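Local coordinates for CheC, inhibitor of MCP methylation / FliN fusion protein (Thermotoga maritima, PDB 4HYN) that forms part of the flagellar rotor (FliY) and, as a member of the CheC phosphatase family, probably dephosphorylates the phosphorylated response regulator CheY, at residues 60-65 with 136-141; 152-157 with 180-185. One frame throughout, in Å; residues are numbered along the deposited sequence.

Contact 1 of 2, residues 60-65 with 136-141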
# COMPACT_ATOMS: atom_id res chain seq x y z
N VAL A 60 6.48 -3.58 -6.98
CA VAL A 60 6.53 -2.84 -5.73
C VAL A 60 6.46 -1.36 -6.05
O VAL A 60 7.22 -0.85 -6.88
CB VAL A 60 7.79 -3.16 -4.88
CG1 VAL A 60 7.84 -4.65 -4.58
CG2 VAL A 60 9.05 -2.73 -5.59
N VAL A 61 5.48 -0.69 -5.45
CA VAL A 61 5.29 0.73 -5.66
C VAL A 61 5.60 1.40 -4.33
O VAL A 61 4.95 1.11 -3.32
CB VAL A 61 3.83 1.07 -6.06
CG1 VAL A 61 3.75 2.50 -6.56
CG2 VAL A 61 3.32 0.11 -7.12
N SER A 62 6.61 2.25 -4.32
CA SER A 62 6.99 2.92 -3.08
C SER A 62 6.89 4.43 -3.17
O SER A 62 7.09 5.04 -4.22
CB SER A 62 8.39 2.49 -2.64
OG SER A 62 9.34 2.66 -3.68
N VAL A 63 6.61 5.03 -2.02
CA VAL A 63 6.47 6.46 -1.90
C VAL A 63 7.21 6.91 -0.64
O VAL A 63 7.23 6.21 0.38
CB VAL A 63 4.95 6.83 -1.89
CG1 VAL A 63 4.48 7.26 -0.52
CG2 VAL A 63 4.65 7.85 -2.97
N GLU A 64 7.88 8.05 -0.73
CA GLU A 64 8.63 8.58 0.40
C GLU A 64 7.83 9.67 1.11
O GLU A 64 7.34 10.60 0.47
CB GLU A 64 9.96 9.14 -0.08
CG GLU A 64 10.97 9.43 1.01
CD GLU A 64 11.62 8.17 1.54
OE1 GLU A 64 11.68 8.00 2.78
OE2 GLU A 64 12.08 7.36 0.70
N TYR A 65 7.67 9.52 2.42
CA TYR A 65 6.94 10.49 3.23
C TYR A 65 7.84 11.63 3.71
O TYR A 65 8.95 11.40 4.18
CB TYR A 65 6.30 9.82 4.44
CG TYR A 65 5.00 9.10 4.15
CD1 TYR A 65 4.68 7.92 4.81
CD2 TYR A 65 4.07 9.63 3.26
CE1 TYR A 65 3.47 7.27 4.59
CE2 TYR A 65 2.86 8.99 3.03
CZ TYR A 65 2.57 7.81 3.70
OH TYR A 65 1.38 7.16 3.47
N PRO A 136 6.77 11.36 -5.90
CA PRO A 136 6.01 10.63 -6.92
C PRO A 136 6.30 9.13 -6.79
O PRO A 136 7.45 8.73 -6.61
CB PRO A 136 6.51 11.23 -8.24
CG PRO A 136 7.89 11.78 -7.89
CD PRO A 136 7.66 12.37 -6.52
N PRO A 137 5.25 8.29 -6.82
CA PRO A 137 5.40 6.84 -6.70
C PRO A 137 6.31 6.17 -7.72
O PRO A 137 6.10 6.29 -8.93
CB PRO A 137 3.95 6.33 -6.80
CG PRO A 137 3.24 7.40 -7.56
CD PRO A 137 3.83 8.66 -6.98
N LYS A 138 7.33 5.49 -7.22
CA LYS A 138 8.29 4.77 -8.06
C LYS A 138 7.83 3.33 -8.24
O LYS A 138 7.70 2.58 -7.26
CB LYS A 138 9.68 4.78 -7.42
CG LYS A 138 10.76 4.15 -8.30
CD LYS A 138 11.71 3.23 -7.52
CE LYS A 138 12.53 3.99 -6.50
NZ LYS A 138 13.46 3.08 -5.76
N VAL A 139 7.55 2.94 -9.48
CA VAL A 139 7.11 1.58 -9.77
C VAL A 139 8.24 0.74 -10.33
O VAL A 139 8.96 1.15 -11.23
CB VAL A 139 5.90 1.55 -10.73
CG1 VAL A 139 4.78 2.44 -10.21
CG2 VAL A 139 6.31 1.97 -12.14
N GLU A 140 8.43 -0.43 -9.75
CA GLU A 140 9.46 -1.32 -10.23
C GLU A 140 9.08 -2.77 -10.00
O GLU A 140 8.24 -3.08 -9.16
CB GLU A 140 10.82 -0.98 -9.59
CG GLU A 140 10.87 -1.09 -8.08
CD GLU A 140 12.11 -0.43 -7.48
OE1 GLU A 140 12.92 0.14 -8.25
OE2 GLU A 140 12.26 -0.46 -6.24
N ILE A 141 9.63 -3.63 -10.83
CA ILE A 141 9.37 -5.04 -10.75
C ILE A 141 10.51 -5.70 -9.96
O ILE A 141 11.69 -5.44 -10.21
CB ILE A 141 9.19 -5.64 -12.16
CG1 ILE A 141 8.52 -7.00 -12.08
CG2 ILE A 141 10.53 -5.76 -12.87
CD1 ILE A 141 8.03 -7.47 -13.42
O HOH W 1 9.56 0.73 -5.84
O HOH W 2 8.80 7.76 -4.49
O HOH W 3 12.37 1.81 -3.09
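Strand 60-65 and the chain at 136-141 run antiparallel, with two hydrogen-bonded pairs, Val-60 with Glu-140 and Ser-62 with Lys-138, on either side of the non-hydrogen-bonded pair Val-61 and Val-139. Each hydrogen-bonded pair exchanges two backbone bonds. The shortest joins Val-60 N to Glu-140 O at 2.8 Å and meets the carbonyl almost along its C=O axis (173°), whereas the other three enter in the carbonyl plane. Glu-140 leaves the backbone on the same sheet face as Val-60, Ser-62 and Lys-138. From CB, its first torsion (60°) sets CG in the crowded position between the backbone N and the carbonyl carbon, where CG meets Val-60 CG2 at 3.5 Å, the two side chains crossing obliquely. The chain then extends, so that at the tip OE2 remains 4.0 Å from Val-60 CG2 and makes a long salt bridge with Lys-138 NZ, 3.8 Å away. Next along this face, a water hydrogen-bonded to Ser-62 OG at 2.9 Å also lies 3.0 Å from Lys-138 O. A second water donates to Ser-62 O and Pro-136 O, at the end of the paired region. On the reverse face Val-61 CG1, anti to the backbone N, lies alongside its neighbours, 3.8 Å from Val-139 CG1 and equally far from Pro-137 CB. Helix 103-128 covers this apolar side, Met-113 touching Val-61 and Asn-114 touching Pro-137. The pairing adds the outermost strand, 133-143, to the helix-backed antiparallel sheet of the CheC-like fold.

Contact 2 of 2, residues 152-157 with 180-185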
# COMPACT_ATOMS: atom_id res chain seq x y z
N PRO A 152 12.73 -3.34 -0.52
CA PRO A 152 13.09 -1.93 -0.26
C PRO A 152 13.32 -1.68 1.24
O PRO A 152 12.63 -2.25 2.09
CB PRO A 152 11.86 -1.19 -0.79
CG PRO A 152 11.48 -2.01 -1.97
CD PRO A 152 11.57 -3.43 -1.43
N PRO A 153 14.30 -0.83 1.57
CA PRO A 153 14.62 -0.53 2.98
C PRO A 153 13.58 0.28 3.79
O PRO A 153 13.80 1.44 4.14
CB PRO A 153 15.96 0.20 2.87
CG PRO A 153 15.78 1.01 1.58
CD PRO A 153 15.10 0.00 0.65
N VAL A 154 12.47 -0.36 4.10
CA VAL A 154 11.42 0.26 4.91
C VAL A 154 12.04 0.58 6.28
O VAL A 154 11.71 1.58 6.92
CB VAL A 154 10.23 -0.70 5.05
CG1 VAL A 154 9.16 -0.08 5.92
CG2 VAL A 154 9.68 -1.03 3.67
N THR A 155 12.98 -0.26 6.69
CA THR A 155 13.72 -0.12 7.93
C THR A 155 15.19 -0.21 7.50
O THR A 155 15.48 -0.69 6.40
CB THR A 155 13.35 -1.28 8.88
OG1 THR A 155 12.36 -0.84 9.82
CG2 THR A 155 14.56 -1.79 9.62
N ASP A 156 16.10 0.26 8.34
CA ASP A 156 17.53 0.23 8.02
C ASP A 156 18.33 -0.87 8.75
O ASP A 156 19.56 -0.88 8.70
CB ASP A 156 18.17 1.60 8.28
CG ASP A 156 18.19 1.98 9.76
OD1 ASP A 156 17.35 1.48 10.55
OD2 ASP A 156 19.06 2.80 10.14
N ASN A 157 17.64 -1.77 9.44
CA ASN A 157 18.30 -2.85 10.17
C ASN A 157 17.40 -4.09 10.14
O ASN A 157 16.21 -4.00 10.42
CB ASN A 157 18.55 -2.44 11.63
CG ASN A 157 19.47 -3.41 12.36
OD1 ASN A 157 20.66 -3.15 12.49
ND2 ASN A 157 18.91 -4.52 12.83
N TYR A 180 -0.48 -5.84 -0.70
CA TYR A 180 0.09 -5.55 0.60
C TYR A 180 0.86 -4.25 0.70
O TYR A 180 1.42 -3.75 -0.28
CB TYR A 180 1.00 -6.71 1.05
CG TYR A 180 0.30 -8.05 1.13
CD1 TYR A 180 -0.32 -8.47 2.31
CD2 TYR A 180 0.19 -8.87 0.01
CE1 TYR A 180 -1.02 -9.67 2.37
CE2 TYR A 180 -0.51 -10.07 0.05
CZ TYR A 180 -1.12 -10.46 1.23
OH TYR A 180 -1.82 -11.65 1.28
N GLN A 181 0.87 -3.73 1.91
CA GLN A 181 1.56 -2.51 2.23
C GLN A 181 2.49 -2.83 3.39
O GLN A 181 2.14 -3.63 4.27
CB GLN A 181 0.57 -1.41 2.64
CG GLN A 181 1.21 -0.28 3.44
CD GLN A 181 0.24 0.83 3.78
OE1 GLN A 181 0.23 1.87 3.12
NE2 GLN A 181 -0.55 0.64 4.82
N VAL A 182 3.70 -2.28 3.35
CA VAL A 182 4.64 -2.49 4.43
C VAL A 182 5.28 -1.15 4.81
O VAL A 182 5.76 -0.40 3.96
CB VAL A 182 5.64 -3.67 4.16
CG1 VAL A 182 5.51 -4.20 2.76
CG2 VAL A 182 7.08 -3.28 4.50
N ILE A 183 5.07 -0.78 6.08
CA ILE A 183 5.60 0.45 6.65
C ILE A 183 6.35 0.09 7.91
O ILE A 183 6.07 -0.95 8.53
CB ILE A 183 4.49 1.46 7.02
CG1 ILE A 183 3.25 0.73 7.56
CG2 ILE A 183 4.17 2.35 5.83
CD1 ILE A 183 2.14 1.65 8.07
N SER A 184 7.32 0.92 8.29
CA SER A 184 8.11 0.63 9.49
C SER A 184 7.28 0.79 10.77
O SER A 184 6.30 1.55 10.82
CB SER A 184 9.36 1.52 9.54
OG SER A 184 9.08 2.77 10.15
N ALA A 185 7.66 0.04 11.80
CA ALA A 185 6.96 0.14 13.07
C ALA A 185 7.25 1.54 13.65
O ALA A 185 6.48 2.07 14.45
CB ALA A 185 7.44 -0.94 14.01
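Val-154 carries most of the contact between the loop 152-157 and the end of strand 177-184, its side chain directed toward the strand and both methyls in contact with it. CG1, anti to the backbone N (chi1 178°), presses against the peptide that joins Ile-183 to Ser-184, lying 3.2 Å from Ser-184 N and 3.4 Å from Ile-183 C. CG2 meets the CG2 of Val-182 at 3.5 Å, the two side chains crossing obliquely. Strands 161-171 and 71-78 also supply neighbours, Val-162 and Val-74, so the valine is buried over three adjacent strands of the antiparallel sheet. An alanine here would lose both methyls and would probably loosen the seating of the loop against Val-182 and the Ile-183 peptide. The approach is prepared by an inverse gamma turn centred on Pro-153, in which Val-154 N bonds to Pro-152 O at 2.8 Å. Across from Val-154 the strand gives way to helix 185-200, with Ser-184 as N-cap: its OG bonds to the backbone N of Leu-187, while its CB packs 3.5 Å from Val-154 O. Beyond this point the fit slackens. Thr-155 adds a single approach, OG1 to Ser-184 CB at 3.8 Å, and is covered much less by the strand than Val-154 is. Further along, the loop turns away to solvent, where the exposed Asp-156 pairs through OD1 with Lys-160 in a salt bridge.

How the contacts relate
Contacts 1 and 2 reach the same antiparallel sheet at different places: contact 1 pairs its outermost strand 133-143 with strand 57-66, while contact 2 lays a loop over strand 177-184. Their centres are about 13 Å apart and their nearest atoms about 4 Å, without touching. Strand 71-78 lies between them and mediates: Val-74 meets Ser-62 of contact 1 and Val-154 of contact 2, and Leu-72 meets Glu-64 and Pro-152. Along the chain they follow in series, the loop of contact 2 coming after strand 133-143. The Val-61 side of contact 1 instead faces helix 103-128; in CheC phosphatases the long helices carry the catalytic residues.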